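Local coordinates for cycloalternan-forming enzyme (Listeria monocytogenes serovar 1/2a, PDB 5F7U), which belongs to glycoside hydrolase family 31, with a TIM-barrel domain, several beta domains and a family 6 carbohydrate-binding module, at residues Trp363-Trp368 / Pro703-Ala708; Ala652-Ile657 / Asp790-Phe795; Gly809-Gln814 / Leu917-Ala922; Leu826-Tyr831 / Arg850-Ser855. The protein carries 1 engineered substitution. One frame throughout, in Å; residues are numbered along the deposited sequence. Where two conformers were deposited one is given.

The four contacts form two groups. Contacts 1 and 2 close before contacts 3 and 4 open. Contacts 1 and 2 have centres about 13 Å apart and alternate along the chain. They touch where Phe365 of contact 1 packs on Pro656 and Ile657 of contact 2. Contact 1 brings helix 702-715 to the start of the TIM barrel, and contact 2 joins the barrel to the sheet that holds strand 794-797. Contact 4 is nested inside contact 3. Their centres are also about 13 Å apart, and they share the sheet containing strands 825-830 and 917-922. Together the contacts run from the barrel into the beta domains that follow it.

Contact 1. Residues Trp363-Trp368 / Pro703-Ala708; sequences WAFGLW and PYIYTA
The ring of Phe365 meets the ring of Tyr706 obliquely. The planes stand at 53° and the centroids are 5.6 Å apart. Phe365 CD2 lies 3.6 Å from Tyr706 CD1, and Phe365 CE2 lies 3.7 Å from Tyr706 CE1. The CD2-CE2 bond of Phe365 lies along the CD1-CE1 bond of Tyr706, and the two side chains cross at about a right angle. With chi1 at -163° the Tyr706 ring swings back toward Phe365. The aliphatic part is looser. Ile705 CG2 lies 4.3 Å from Phe365 CB. All three residues are buried.

The two segments belong to the TIM-barrel family region. Residues 363-365 end a 3-10 segment just before the first barrel strand, 367-369. Residues 703-708 belong to helix 702-715. Tyr627 meets the Phe365 ring edge-to-face, and Ile657 of the last barrel strand also packs on it.

The polar bonds run within the segments or to outside partners. Trp368 NE1 donates to Ala364 O at 2.9 Å with an N-H...O angle of 168°. The oxygen lies in the indole plane, but the donor sits above the carbonyl plane. Trp363 CZ3 packs over one face of the same indole. In the helix, Thr707 OG1 donates to Pro703 O at 2.8 Å, and Thr707 N donates to that oxygen too. Tyr706 OH is hydrogen-bonded to Leu360 O.

Contact 2. Residues Ala652-Ile657 / Asp790-Phe795; sequences AAFAPI and DTLPVF
Phe654 is the side chain on which Leu792 and Val794 converge. The tight part is at Leu792. Its CD2 methyl lies 3.4 Å from Phe654 CD1 and 3.8 Å from Phe654 CE1. It approaches the ring obliquely. An extended chi1 (177°) helps carry CD2 to the ring, and the leucine slides past Phe654 in the opposite direction. Val794 packs less closely. Its CG2 stands over one face of the Phe654 ring, 4.1 Å from the centroid and 15° off the normal. This is a CH-pi contact. Val794 CG1 also approaches Phe654 CE2, 4.0 Å away.

The contact joins two domains of the family 31 architecture. Phe654 follows helix 642-653, just before the last TIM-barrel strand, 657-660. Leu792 lies just before strand 794-797 of the C-terminal domain, and Val794 opens it. Tyr694 and Thr697 of helix 687-700, together with Leu701, also pack against Phe654. The backbone beside this core is held by polar bonds: Phe654 O accepts from Tyr740 OH, and Ala653 O from Arg698 NH1.

The looser side is at residues 790-791, which are partly exposed and make no contact with residues 652-657. There the bonding is polar. Asp790 OD1 forms a salt bridge with Lys646 NZ and a hydrogen bond with Thr690 OG1.

Contact 3. Residues Gly809-Gln814 / Leu917-Ala922; sequences GYQLGQ and LTYVKA
The rings of Tyr810 and Tyr919 meet obliquely, with planes at 54° and centroids 5.3 Å apart. Tyr919 CD2 stands over one face of the Tyr810 ring, toward its rim. A water lies in plane at the edge of that ring. The two side chains slide past each other in opposite directions. The closest approach is at the base of Tyr810, where CB lies 3.5 Å from Tyr919 CE2. Tyr910 meets the Tyr919 ring edge-to-face.

Strand 917-922 belongs to a mixed five-stranded sheet. The 809-814 loop follows strand 801-806, at one edge of the sheet, and leads to strand 825-830. Tyr810 packs on Asn825 and Thr827 of strand 825-830 and on Leu899 and Asn903 of helix 899-904.

Two waters bridge the polar ends. One is 2.7 Å from Tyr919 OH, donates to Gly809 O, and accepts from Gln811 NE2 at 2.8 Å. Gln811 bends at chi2 (-75°), which brings its amide toward the tyrosine hydroxyl. Asp912 OD2 also bonds Gln811 NE2. The second water links Tyr810 OH, at 2.7 Å, to Lys921 NZ, at 2.8 Å. Tyr810 OH is also bonded to Thr875 OG1. Lys921 NZ donates to Phe902 O and Ala905 O.

Contact 4. Residues Leu826-Tyr831 / Arg850-Ser855; sequences LTFRVY and RDISVS
Two beta-sheets face each other here. Strand 825-830 belongs to the mixed sheet, and strand 848-857 belongs to the antiparallel six-stranded sheet. Two pairs of apolar side chains join the sheets. Phe828 faces Ile852: the isoleucine CD1 methyl lies 4.1 Å from Phe828 CE2 and just as far from Phe828 CZ. It comes to the ring obliquely. Ile852 chi1 is -30°, away from a staggered value, with CG1 carrying CD1 toward the ring. Val830 and Val854 meet tip to tip. Val830 CG1 lies 3.8 Å from Val854 CG2 and 3.9 Å from Val854 CG1, so one methyl sits against both branches of its partner.

All four side chains are buried. Met876 of strand 874-879 packs on Phe828 and Val830, and Pro803 also touches Phe828. Pro868 touches Ile852.

Arg829 lies on the other face of strand 825-830. Its NH2 donates to Tyr831 OH at 2.9 Å, with the oxygen in the guanidinium plane, and its NE donates to Gln877 OE1. Alternate residues of strand 825-830 thus serve the two faces of its sheet: Phe828 and Val830 one, Arg829 the other. Such inward apolar residues from two facing sheets are typical of a beta-sandwich core.

Contact 1. Residues Trp363-Trp368 / Pro703-Ala708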
loop_
_atom_site.group_PDB
_atom_site.type_symbol
_atom_site.label_atom_id
_atom_site.label_comp_id
_atom_site.label_asym_id
_atom_site.label_seq_id
_atom_site.Cartn_x
_atom_site.Cartn_y
_atom_site.Cartn_z
ATOM N N TRP A 363 17.620 1.912 6.789
ATOM C CA TRP A 363 17.232 1.195 8.009
ATOM C C TRP A 363 15.738 0.963 8.167
ATOM O O TRP A 363 15.330 -0.017 8.777
ATOM C CB TRP A 363 17.810 1.843 9.275
ATOM C CG TRP A 363 17.146 3.112 9.778
ATOM C CD1 TRP A 363 17.577 4.402 9.568
ATOM C CD2 TRP A 363 15.973 3.209 10.607
ATOM N NE1 TRP A 363 16.737 5.286 10.201
ATOM C CE2 TRP A 363 15.754 4.588 10.860
ATOM C CE3 TRP A 363 15.097 2.266 11.174
ATOM C CZ2 TRP A 363 14.683 5.050 11.650
ATOM C CZ3 TRP A 363 14.021 2.724 11.961
ATOM C CH2 TRP A 363 13.829 4.114 12.189
ATOM N N ALA A 364 14.931 1.843 7.580
ATOM C CA ALA A 364 13.489 1.663 7.617
ATOM C C ALA A 364 13.029 0.377 6.908
ATOM O O ALA A 364 11.929 -0.108 7.179
ATOM C CB ALA A 364 12.793 2.894 7.044
ATOM N N PHE A 365 13.884 -0.171 6.042
ATOM C CA PHE A 365 13.556 -1.356 5.221
ATOM C C PHE A 365 14.071 -2.692 5.751
ATOM O O PHE A 365 13.907 -3.729 5.094
ATOM C CB PHE A 365 13.952 -1.074 3.769
ATOM C CG PHE A 365 13.190 0.083 3.216
ATOM C CD1 PHE A 365 11.885 -0.096 2.752
ATOM C CD2 PHE A 365 13.724 1.375 3.278
ATOM C CE1 PHE A 365 11.122 0.991 2.323
ATOM C CE2 PHE A 365 12.976 2.465 2.853
ATOM C CZ PHE A 365 11.674 2.275 2.365
ATOM N N GLY A 366 14.687 -2.669 6.935
ATOM C CA GLY A 366 15.011 -3.905 7.644
ATOM C C GLY A 366 13.891 -4.280 8.612
ATOM O O GLY A 366 12.817 -3.637 8.631
ATOM N N LEU A 367 14.128 -5.287 9.449
ATOM C CA LEU A 367 13.066 -5.722 10.354
ATOM C C LEU A 367 12.871 -4.721 11.505
ATOM O O LEU A 367 13.854 -4.296 12.120
ATOM C CB LEU A 367 13.380 -7.096 10.949
ATOM C CG LEU A 367 12.458 -7.650 12.054
ATOM C CD1 LEU A 367 11.045 -7.887 11.509
ATOM C CD2 LEU A 367 13.071 -8.945 12.597
ATOM N N TRP A 368 11.604 -4.395 11.778
ATOM C CA TRP A 368 11.220 -3.630 12.960
ATOM C C TRP A 368 10.709 -4.545 14.053
ATOM O O TRP A 368 9.836 -5.366 13.793
ATOM C CB TRP A 368 10.091 -2.663 12.640
ATOM C CG TRP A 368 10.434 -1.550 11.718
ATOM C CD1 TRP A 368 10.771 -1.648 10.397
ATOM C CD2 TRP A 368 10.411 -0.154 12.037
ATOM N NE1 TRP A 368 10.979 -0.374 9.871
ATOM C CE2 TRP A 368 10.778 0.551 10.864
ATOM C CE3 TRP A 368 10.145 0.570 13.211
ATOM C CZ2 TRP A 368 10.860 1.949 10.815
ATOM C CZ3 TRP A 368 10.247 1.993 13.163
ATOM C CH2 TRP A 368 10.591 2.651 11.963
ATOM N N PRO A 703 19.555 -4.520 -1.362
ATOM C CA PRO A 703 19.915 -3.522 -2.398
ATOM C C PRO A 703 18.819 -3.323 -3.465
ATOM O O PRO A 703 18.607 -2.192 -3.919
ATOM C CB PRO A 703 21.198 -4.104 -3.008
ATOM C CG PRO A 703 21.812 -4.842 -1.857
ATOM C CD PRO A 703 20.617 -5.536 -1.227
ATOM N N TYR A 704 18.129 -4.406 -3.814
ATOM C CA TYR A 704 16.989 -4.390 -4.736
ATOM C C TYR A 704 15.794 -3.677 -4.102
ATOM O O TYR A 704 15.165 -2.819 -4.739
ATOM C CB TYR A 704 16.625 -5.837 -5.101
ATOM C CG TYR A 704 15.332 -6.042 -5.868
ATOM C CD1 TYR A 704 15.309 -5.940 -7.259
ATOM C CD2 TYR A 704 14.135 -6.369 -5.200
ATOM C CE1 TYR A 704 14.138 -6.151 -7.979
ATOM C CE2 TYR A 704 12.931 -6.546 -5.907
ATOM C CZ TYR A 704 12.954 -6.454 -7.294
ATOM O OH TYR A 704 11.799 -6.642 -8.032
ATOM N N ILE A 705 15.479 -4.052 -2.859
ATOM C CA ILE A 705 14.360 -3.445 -2.120
ATOM C C ILE A 705 14.545 -1.937 -1.971
ATOM O O ILE A 705 13.609 -1.159 -2.203
ATOM C CB ILE A 705 14.174 -4.126 -0.741
ATOM C CG1 ILE A 705 13.724 -5.594 -0.946
ATOM C CG2 ILE A 705 13.206 -3.332 0.162
ATOM C CD1 ILE A 705 13.732 -6.418 0.342
ATOM N N TYR A 706 15.762 -1.519 -1.629
ATOM C CA TYR A 706 15.981 -0.099 -1.397
ATOM C C TYR A 706 16.001 0.686 -2.700
ATOM O O TYR A 706 15.556 1.834 -2.743
ATOM C CB TYR A 706 17.242 0.142 -0.564
ATOM C CG TYR A 706 17.298 1.529 0.041
ATOM C CD1 TYR A 706 16.200 2.055 0.766
ATOM C CD2 TYR A 706 18.424 2.335 -0.120
ATOM C CE1 TYR A 706 16.240 3.322 1.311
ATOM C CE2 TYR A 706 18.483 3.611 0.445
ATOM C CZ TYR A 706 17.390 4.104 1.148
ATOM O OH TYR A 706 17.458 5.373 1.685
ATOM N N THR A 707 16.497 0.065 -3.778
ATOM C CA THR A 707 16.378 0.714 -5.087
ATOM C C THR A 707 14.901 0.893 -5.442
ATOM O O THR A 707 14.516 1.933 -5.991
ATOM C CB THR A 707 17.131 -0.065 -6.187
ATOM O OG1 THR A 707 18.514 -0.121 -5.841
ATOM C CG2 THR A 707 17.021 0.626 -7.562
ATOM N N ALA A 708 14.082 -0.110 -5.130
ATOM C CA ALA A 708 12.633 0.025 -5.375
ATOM C C ALA A 708 12.025 1.144 -4.528
ATOM O O ALA A 708 11.154 1.874 -5.003
ATOM C CB ALA A 708 11.900 -1.291 -5.135
#

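Contact 2. Residues Ala652-Ile657 / Asp790-Phe795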
loop_
_atom_site.group_PDB
_atom_site.type_symbol
_atom_site.label_atom_id
_atom_site.label_comp_id
_atom_site.label_asym_id
_atom_site.label_seq_id
_atom_site.Cartn_x
_atom_site.Cartn_y
_atom_site.Cartn_z
ATOM N N ALA A 652 5.782 -11.178 4.903
ATOM C CA ALA A 652 6.268 -9.930 5.506
ATOM C C ALA A 652 7.677 -9.588 5.046
ATOM O O ALA A 652 8.002 -8.406 4.808
ATOM C CB ALA A 652 6.215 -10.005 7.033
ATOM N N ALA A 653 8.511 -10.621 4.902
ATOM C CA ALA A 653 9.889 -10.439 4.445
ATOM C C ALA A 653 9.917 -9.972 2.983
ATOM O O ALA A 653 10.898 -9.366 2.554
ATOM C CB ALA A 653 10.674 -11.737 4.612
ATOM N N PHE A 654 8.822 -10.215 2.256
ATOM C CA PHE A 654 8.653 -9.760 0.860
ATOM C C PHE A 654 7.581 -8.678 0.733
ATOM O O PHE A 654 6.834 -8.643 -0.268
ATOM C CB PHE A 654 8.349 -10.955 -0.083
ATOM C CG PHE A 654 9.562 -11.767 -0.434
ATOM C CD1 PHE A 654 10.056 -12.723 0.454
ATOM C CD2 PHE A 654 10.262 -11.539 -1.644
ATOM C CE1 PHE A 654 11.196 -13.475 0.148
ATOM C CE2 PHE A 654 11.392 -12.295 -1.961
ATOM C CZ PHE A 654 11.863 -13.261 -1.059
ATOM N N ALA A 655 7.478 -7.825 1.765
ATOM C CA ALA A 655 6.559 -6.686 1.714
ATOM C C ALA A 655 7.351 -5.396 1.931
ATOM O O ALA A 655 8.550 -5.465 2.244
ATOM C CB ALA A 655 5.429 -6.856 2.732
ATOM N N PRO A 656 6.733 -4.211 1.685
ATOM C CA PRO A 656 7.548 -2.981 1.715
ATOM C C PRO A 656 8.239 -2.744 3.065
ATOM O O PRO A 656 9.428 -2.432 3.081
ATOM C CB PRO A 656 6.519 -1.875 1.419
ATOM C CG PRO A 656 5.480 -2.574 0.583
ATOM C CD PRO A 656 5.349 -3.931 1.239
ATOM N N ILE A 657 7.513 -2.947 4.164
ATOM C CA ILE A 657 8.046 -2.761 5.523
ATOM C C ILE A 657 7.716 -4.007 6.346
ATOM O O ILE A 657 6.551 -4.434 6.407
ATOM C CB ILE A 657 7.454 -1.505 6.230
ATOM C CG1 ILE A 657 7.628 -0.203 5.410
ATOM C CG2 ILE A 657 7.981 -1.365 7.669
ATOM C CD1 ILE A 657 9.068 0.286 5.235
ATOM N N ASP A 790 7.139 -23.950 4.979
ATOM C CA ASP A 790 8.374 -23.181 4.986
ATOM C C ASP A 790 8.690 -22.501 3.667
ATOM O O ASP A 790 9.691 -21.789 3.573
ATOM C CB ASP A 790 9.533 -24.106 5.377
ATOM C CG ASP A 790 9.299 -24.786 6.683
ATOM O OD1 ASP A 790 8.959 -24.080 7.649
ATOM O OD2 ASP A 790 9.477 -26.036 6.760
ATOM N N THR A 791 7.819 -22.691 2.675
ATOM C CA THR A 791 8.093 -22.363 1.266
ATOM C C THR A 791 7.221 -21.216 0.768
ATOM O O THR A 791 6.005 -21.192 1.013
ATOM C CB THR A 791 7.864 -23.630 0.406
ATOM O OG1 THR A 791 8.781 -24.648 0.836
ATOM C CG2 THR A 791 8.042 -23.377 -1.100
ATOM N N LEU A 792 7.844 -20.294 0.038
ATOM C CA LEU A 792 7.128 -19.157 -0.559
ATOM C C LEU A 792 7.434 -19.100 -2.055
ATOM O O LEU A 792 8.584 -18.890 -2.411
ATOM C CB LEU A 792 7.614 -17.844 0.102
ATOM C CG LEU A 792 7.059 -16.513 -0.422
ATOM C CD1 LEU A 792 5.620 -16.324 0.030
ATOM C CD2 LEU A 792 7.890 -15.366 0.107
ATOM N N PRO A 793 6.419 -19.231 -2.935
ATOM C CA PRO A 793 6.697 -19.098 -4.385
ATOM C C PRO A 793 7.089 -17.659 -4.723
ATOM O O PRO A 793 6.321 -16.740 -4.452
ATOM C CB PRO A 793 5.350 -19.431 -5.050
ATOM C CG PRO A 793 4.533 -20.098 -3.979
ATOM C CD PRO A 793 5.004 -19.540 -2.665
ATOM N N VAL A 794 8.289 -17.464 -5.269
ATOM C CA VAL A 794 8.733 -16.138 -5.746
ATOM C C VAL A 794 9.438 -16.341 -7.082
ATOM O O VAL A 794 10.302 -17.209 -7.183
ATOM C CB VAL A 794 9.690 -15.408 -4.768
ATOM C CG1 VAL A 794 10.021 -14.015 -5.304
ATOM C CG2 VAL A 794 9.066 -15.244 -3.373
ATOM N N PHE A 795 9.071 -15.536 -8.081
ATOM C CA PHE A 795 9.589 -15.688 -9.445
ATOM C C PHE A 795 10.134 -14.380 -9.993
ATOM O O PHE A 795 9.564 -13.307 -9.747
ATOM C CB PHE A 795 8.491 -16.167 -10.394
ATOM C CG PHE A 795 7.669 -17.304 -9.851
ATOM C CD1 PHE A 795 6.609 -17.053 -8.974
ATOM C CD2 PHE A 795 7.952 -18.635 -10.222
ATOM C CE1 PHE A 795 5.851 -18.099 -8.460
ATOM C CE2 PHE A 795 7.176 -19.681 -9.728
ATOM C CZ PHE A 795 6.126 -19.412 -8.843
#

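Contact 3. Residues Gly809-Gln814 / Leu917-Ala922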
loop_
_atom_site.group_PDB
_atom_site.type_symbol
_atom_site.label_atom_id
_atom_site.label_comp_id
_atom_site.label_asym_id
_atom_site.label_seq_id
_atom_site.Cartn_x
_atom_site.Cartn_y
_atom_site.Cartn_z
ATOM N N GLY A 809 28.848 -17.695 0.786
ATOM C CA GLY A 809 28.049 -18.866 0.431
ATOM C C GLY A 809 27.231 -18.659 -0.837
ATOM O O GLY A 809 26.873 -19.620 -1.518
ATOM N N TYR A 810 26.917 -17.401 -1.145
ATOM C CA TYR A 810 26.231 -17.019 -2.387
ATOM C C TYR A 810 24.838 -17.660 -2.611
ATOM O O TYR A 810 24.370 -17.754 -3.747
ATOM C CB TYR A 810 27.164 -17.264 -3.596
ATOM C CG TYR A 810 28.213 -16.189 -3.786
ATOM C CD1 TYR A 810 27.868 -14.940 -4.325
ATOM C CD2 TYR A 810 29.546 -16.412 -3.444
ATOM C CE1 TYR A 810 28.818 -13.951 -4.515
ATOM C CE2 TYR A 810 30.509 -15.424 -3.637
ATOM C CZ TYR A 810 30.137 -14.199 -4.174
ATOM O OH TYR A 810 31.098 -13.224 -4.363
ATOM N N GLN A 811 24.190 -18.099 -1.536
ATOM C CA GLN A 811 22.811 -18.582 -1.639
ATOM C C GLN A 811 21.865 -17.594 -0.966
ATOM O O GLN A 811 22.250 -16.935 -0.007
ATOM C CB GLN A 811 22.656 -19.954 -0.985
ATOM C CG GLN A 811 23.562 -21.039 -1.608
ATOM C CD GLN A 811 23.069 -21.521 -2.973
ATOM O OE1 GLN A 811 21.884 -21.800 -3.136
ATOM N NE2 GLN A 811 23.979 -21.633 -3.963
ATOM N N LEU A 812 20.632 -17.520 -1.461
ATOM C CA LEU A 812 19.594 -16.736 -0.787
ATOM C C LEU A 812 19.330 -17.332 0.594
ATOM O O LEU A 812 19.368 -18.546 0.766
ATOM C CB LEU A 812 18.310 -16.712 -1.618
ATOM C CG LEU A 812 18.392 -15.914 -2.917
ATOM C CD1 LEU A 812 17.143 -16.189 -3.741
ATOM C CD2 LEU A 812 18.563 -14.421 -2.649
ATOM N N GLY A 813 19.108 -16.477 1.581
ATOM C CA GLY A 813 18.817 -16.939 2.936
ATOM C C GLY A 813 20.022 -17.126 3.848
ATOM O O GLY A 813 19.928 -17.823 4.851
ATOM N N GLN A 814 21.150 -16.501 3.495
ATOM C CA GLN A 814 22.364 -16.544 4.311
ATOM C C GLN A 814 22.639 -15.166 4.896
ATOM O O GLN A 814 22.607 -14.163 4.177
ATOM C CB GLN A 814 23.551 -17.063 3.484
ATOM C CG GLN A 814 23.280 -18.458 2.946
ATOM C CD GLN A 814 24.397 -19.007 2.101
ATOM O OE1 GLN A 814 24.989 -18.295 1.279
ATOM N NE2 GLN A 814 24.685 -20.292 2.289
ATOM N N LEU A 917 23.508 -21.248 -12.452
ATOM C CA LEU A 917 23.970 -19.868 -12.442
ATOM C C LEU A 917 25.462 -19.806 -12.681
ATOM O O LEU A 917 26.219 -20.527 -12.033
ATOM C CB LEU A 917 23.676 -19.215 -11.091
ATOM C CG LEU A 917 22.202 -19.039 -10.703
ATOM C CD1 LEU A 917 22.140 -18.589 -9.256
ATOM C CD2 LEU A 917 21.530 -18.010 -11.601
ATOM N N THR A 918 25.857 -18.939 -13.615
ATOM C CA THR A 918 27.262 -18.587 -13.809
ATOM C C THR A 918 27.650 -17.393 -12.929
ATOM O O THR A 918 27.109 -16.296 -13.087
ATOM C CB THR A 918 27.575 -18.248 -15.272
ATOM O OG1 THR A 918 27.133 -19.324 -16.114
ATOM C CG2 THR A 918 29.090 -18.079 -15.446
ATOM N N TYR A 919 28.617 -17.603 -12.039
ATOM C CA TYR A 919 29.126 -16.510 -11.210
ATOM C C TYR A 919 30.285 -15.858 -11.944
ATOM O O TYR A 919 31.153 -16.572 -12.446
ATOM C CB TYR A 919 29.663 -17.008 -9.861
ATOM C CG TYR A 919 28.697 -17.682 -8.885
ATOM C CD1 TYR A 919 27.466 -18.214 -9.298
ATOM C CD2 TYR A 919 29.075 -17.865 -7.555
ATOM C CE1 TYR A 919 26.625 -18.857 -8.400
ATOM C CE2 TYR A 919 28.245 -18.521 -6.655
ATOM C CZ TYR A 919 27.026 -19.013 -7.084
ATOM O OH TYR A 919 26.205 -19.664 -6.201
ATOM N N VAL A 920 30.305 -14.523 -12.004
ATOM C CA VAL A 920 31.437 -13.785 -12.608
ATOM C C VAL A 920 31.880 -12.679 -11.646
ATOM O O VAL A 920 31.094 -11.780 -11.332
ATOM C CB VAL A 920 31.088 -13.172 -13.991
ATOM C CG1 VAL A 920 32.292 -12.436 -14.587
ATOM C CG2 VAL A 920 30.611 -14.243 -14.973
ATOM N N LYS A 921 33.122 -12.762 -11.174
ATOM C CA LYS A 921 33.678 -11.742 -10.296
ATOM C C LYS A 921 34.487 -10.735 -11.101
ATOM O O LYS A 921 35.412 -11.119 -11.822
ATOM C CB LYS A 921 34.557 -12.374 -9.213
ATOM C CG LYS A 921 35.110 -11.383 -8.194
ATOM C CD LYS A 921 35.931 -12.112 -7.140
ATOM C CE LYS A 921 35.061 -12.822 -6.114
ATOM N NZ LYS A 921 35.879 -13.339 -4.972
ATOM N N ALA A 922 34.121 -9.461 -10.967
ATOM C CA ALA A 922 34.869 -8.339 -11.550
ATOM C C ALA A 922 35.420 -7.501 -10.412
ATOM O O ALA A 922 34.735 -7.260 -9.425
ATOM C CB ALA A 922 33.970 -7.483 -12.435
HETATM O O HOH W 1 26.778 -21.112 -3.961
HETATM O O HOH W 2 33.576 -13.671 -3.338
#

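Contact 4. Residues Leu826-Tyr831 / Arg850-Ser855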
loop_
_atom_site.group_PDB
_atom_site.type_symbol
_atom_site.label_atom_id
_atom_site.label_comp_id
_atom_site.label_asym_id
_atom_site.label_seq_id
_atom_site.Cartn_x
_atom_site.Cartn_y
_atom_site.Cartn_z
ATOM N N LEU A 826 28.650 -7.780 -3.080
ATOM C CA LEU A 826 27.620 -7.148 -3.927
ATOM C C LEU A 826 27.486 -8.002 -5.183
ATOM O O LEU A 826 28.487 -8.278 -5.866
ATOM C CB LEU A 826 27.997 -5.716 -4.268
ATOM C CG LEU A 826 27.113 -4.918 -5.222
ATOM C CD1 LEU A 826 25.728 -4.697 -4.634
ATOM C CD2 LEU A 826 27.812 -3.589 -5.478
ATOM N N THR A 827 26.249 -8.406 -5.465
ATOM C CA THR A 827 25.934 -9.450 -6.438
ATOM C C THR A 827 24.776 -8.984 -7.308
ATOM O O THR A 827 23.900 -8.284 -6.814
ATOM C CB THR A 827 25.586 -10.775 -5.723
ATOM O OG1 THR A 827 26.697 -11.182 -4.910
ATOM C CG2 THR A 827 25.279 -11.916 -6.710
ATOM N N PHE A 828 24.791 -9.328 -8.599
ATOM C CA PHE A 828 23.645 -9.037 -9.461
ATOM C C PHE A 828 23.170 -10.330 -10.089
ATOM O O PHE A 828 23.911 -10.949 -10.866
ATOM C CB PHE A 828 23.987 -8.011 -10.555
ATOM C CG PHE A 828 24.359 -6.664 -10.015
ATOM C CD1 PHE A 828 25.670 -6.402 -9.615
ATOM C CD2 PHE A 828 23.395 -5.652 -9.894
ATOM C CE1 PHE A 828 26.018 -5.163 -9.081
ATOM C CE2 PHE A 828 23.748 -4.403 -9.391
ATOM C CZ PHE A 828 25.055 -4.170 -8.969
ATOM N N ARG A 829 21.949 -10.722 -9.734
ATOM C CA ARG A 829 21.289 -11.883 -10.311
ATOM C C ARG A 829 20.622 -11.447 -11.614
ATOM O O ARG A 829 19.877 -10.467 -11.629
ATOM C CB ARG A 829 20.258 -12.427 -9.311
ATOM C CG ARG A 829 19.442 -13.633 -9.753
ATOM C CD ARG A 829 20.252 -14.925 -9.853
ATOM N NE ARG A 829 20.672 -15.473 -8.561
ATOM C CZ ARG A 829 19.910 -16.206 -7.757
ATOM N NH1 ARG A 829 20.435 -16.700 -6.633
ATOM N NH2 ARG A 829 18.635 -16.459 -8.072
ATOM N N VAL A 830 20.898 -12.181 -12.699
ATOM C CA VAL A 830 20.508 -11.788 -14.050
ATOM C C VAL A 830 19.790 -12.944 -14.726
ATOM O O VAL A 830 20.314 -14.062 -14.757
ATOM C CB VAL A 830 21.751 -11.379 -14.895
ATOM C CG1 VAL A 830 21.358 -11.053 -16.338
ATOM C CG2 VAL A 830 22.443 -10.158 -14.261
ATOM N N TYR A 831 18.599 -12.659 -15.259
ATOM C CA TYR A 831 17.833 -13.608 -16.067
ATOM C C TYR A 831 17.808 -13.066 -17.490
ATOM O O TYR A 831 16.898 -12.300 -17.843
ATOM C CB TYR A 831 16.416 -13.811 -15.464
ATOM C CG TYR A 831 16.496 -14.409 -14.080
ATOM C CD1 TYR A 831 16.603 -15.792 -13.904
ATOM C CD2 TYR A 831 16.514 -13.595 -12.953
ATOM C CE1 TYR A 831 16.708 -16.352 -12.633
ATOM C CE2 TYR A 831 16.610 -14.138 -11.675
ATOM C CZ TYR A 831 16.718 -15.518 -11.531
ATOM O OH TYR A 831 16.824 -16.070 -10.284
ATOM N N ARG A 850 24.047 3.371 -10.483
ATOM C CA ARG A 850 24.920 2.530 -11.293
ATOM C C ARG A 850 24.059 1.906 -12.378
ATOM O O ARG A 850 23.152 1.125 -12.082
ATOM C CB ARG A 850 25.584 1.428 -10.453
ATOM C CG ARG A 850 26.171 1.864 -9.119
ATOM C CD ARG A 850 27.440 2.674 -9.298
ATOM N NE ARG A 850 28.110 2.851 -8.020
ATOM C CZ ARG A 850 29.207 3.574 -7.837
ATOM N NH1 ARG A 850 29.785 4.199 -8.861
ATOM N NH2 ARG A 850 29.727 3.683 -6.621
ATOM N N ASP A 851 24.341 2.274 -13.627
ATOM C CA ASP A 851 23.544 1.819 -14.760
ATOM C C ASP A 851 24.156 0.553 -15.352
ATOM O O ASP A 851 25.263 0.592 -15.918
ATOM C CB ASP A 851 23.416 2.908 -15.833
ATOM C CG ASP A 851 22.695 4.172 -15.338
ATOM O OD1 ASP A 851 21.786 4.111 -14.458
ATOM O OD2 ASP A 851 23.061 5.253 -15.849
ATOM N N ILE A 852 23.437 -0.560 -15.193
ATOM C CA ILE A 852 23.884 -1.883 -15.642
ATOM C C ILE A 852 23.030 -2.261 -16.834
ATOM O O ILE A 852 21.810 -2.062 -16.816
ATOM C CB ILE A 852 23.628 -3.011 -14.589
ATOM C CG1 ILE A 852 23.679 -2.512 -13.135
ATOM C CG2 ILE A 852 24.496 -4.249 -14.866
ATOM C CD1 ILE A 852 25.059 -2.243 -12.581
ATOM N N SER A 853 23.652 -2.808 -17.874
ATOM C CA SER A 853 22.870 -3.322 -18.992
ATOM C C SER A 853 23.349 -4.701 -19.407
ATOM O O SER A 853 24.537 -5.029 -19.291
ATOM C CB SER A 853 22.864 -2.351 -20.177
ATOM O OG SER A 853 24.149 -2.234 -20.750
ATOM N N VAL A 854 22.396 -5.507 -19.857
ATOM C CA VAL A 854 22.641 -6.910 -20.223
ATOM C C VAL A 854 22.126 -7.073 -21.640
ATOM O O VAL A 854 21.045 -6.591 -21.959
ATOM C CB VAL A 854 21.945 -7.913 -19.261
ATOM C CG1 VAL A 854 22.100 -9.357 -19.747
ATOM C CG2 VAL A 854 22.488 -7.758 -17.836
ATOM N N SER A 855 22.935 -7.718 -22.477
ATOM C CA SER A 855 22.530 -8.061 -23.831
ATOM C C SER A 855 22.611 -9.564 -24.041
ATOM O O SER A 855 23.696 -10.140 -24.244
ATOM C CB SER A 855 23.353 -7.296 -24.878
ATOM O OG SER A 855 22.862 -7.587 -26.190
#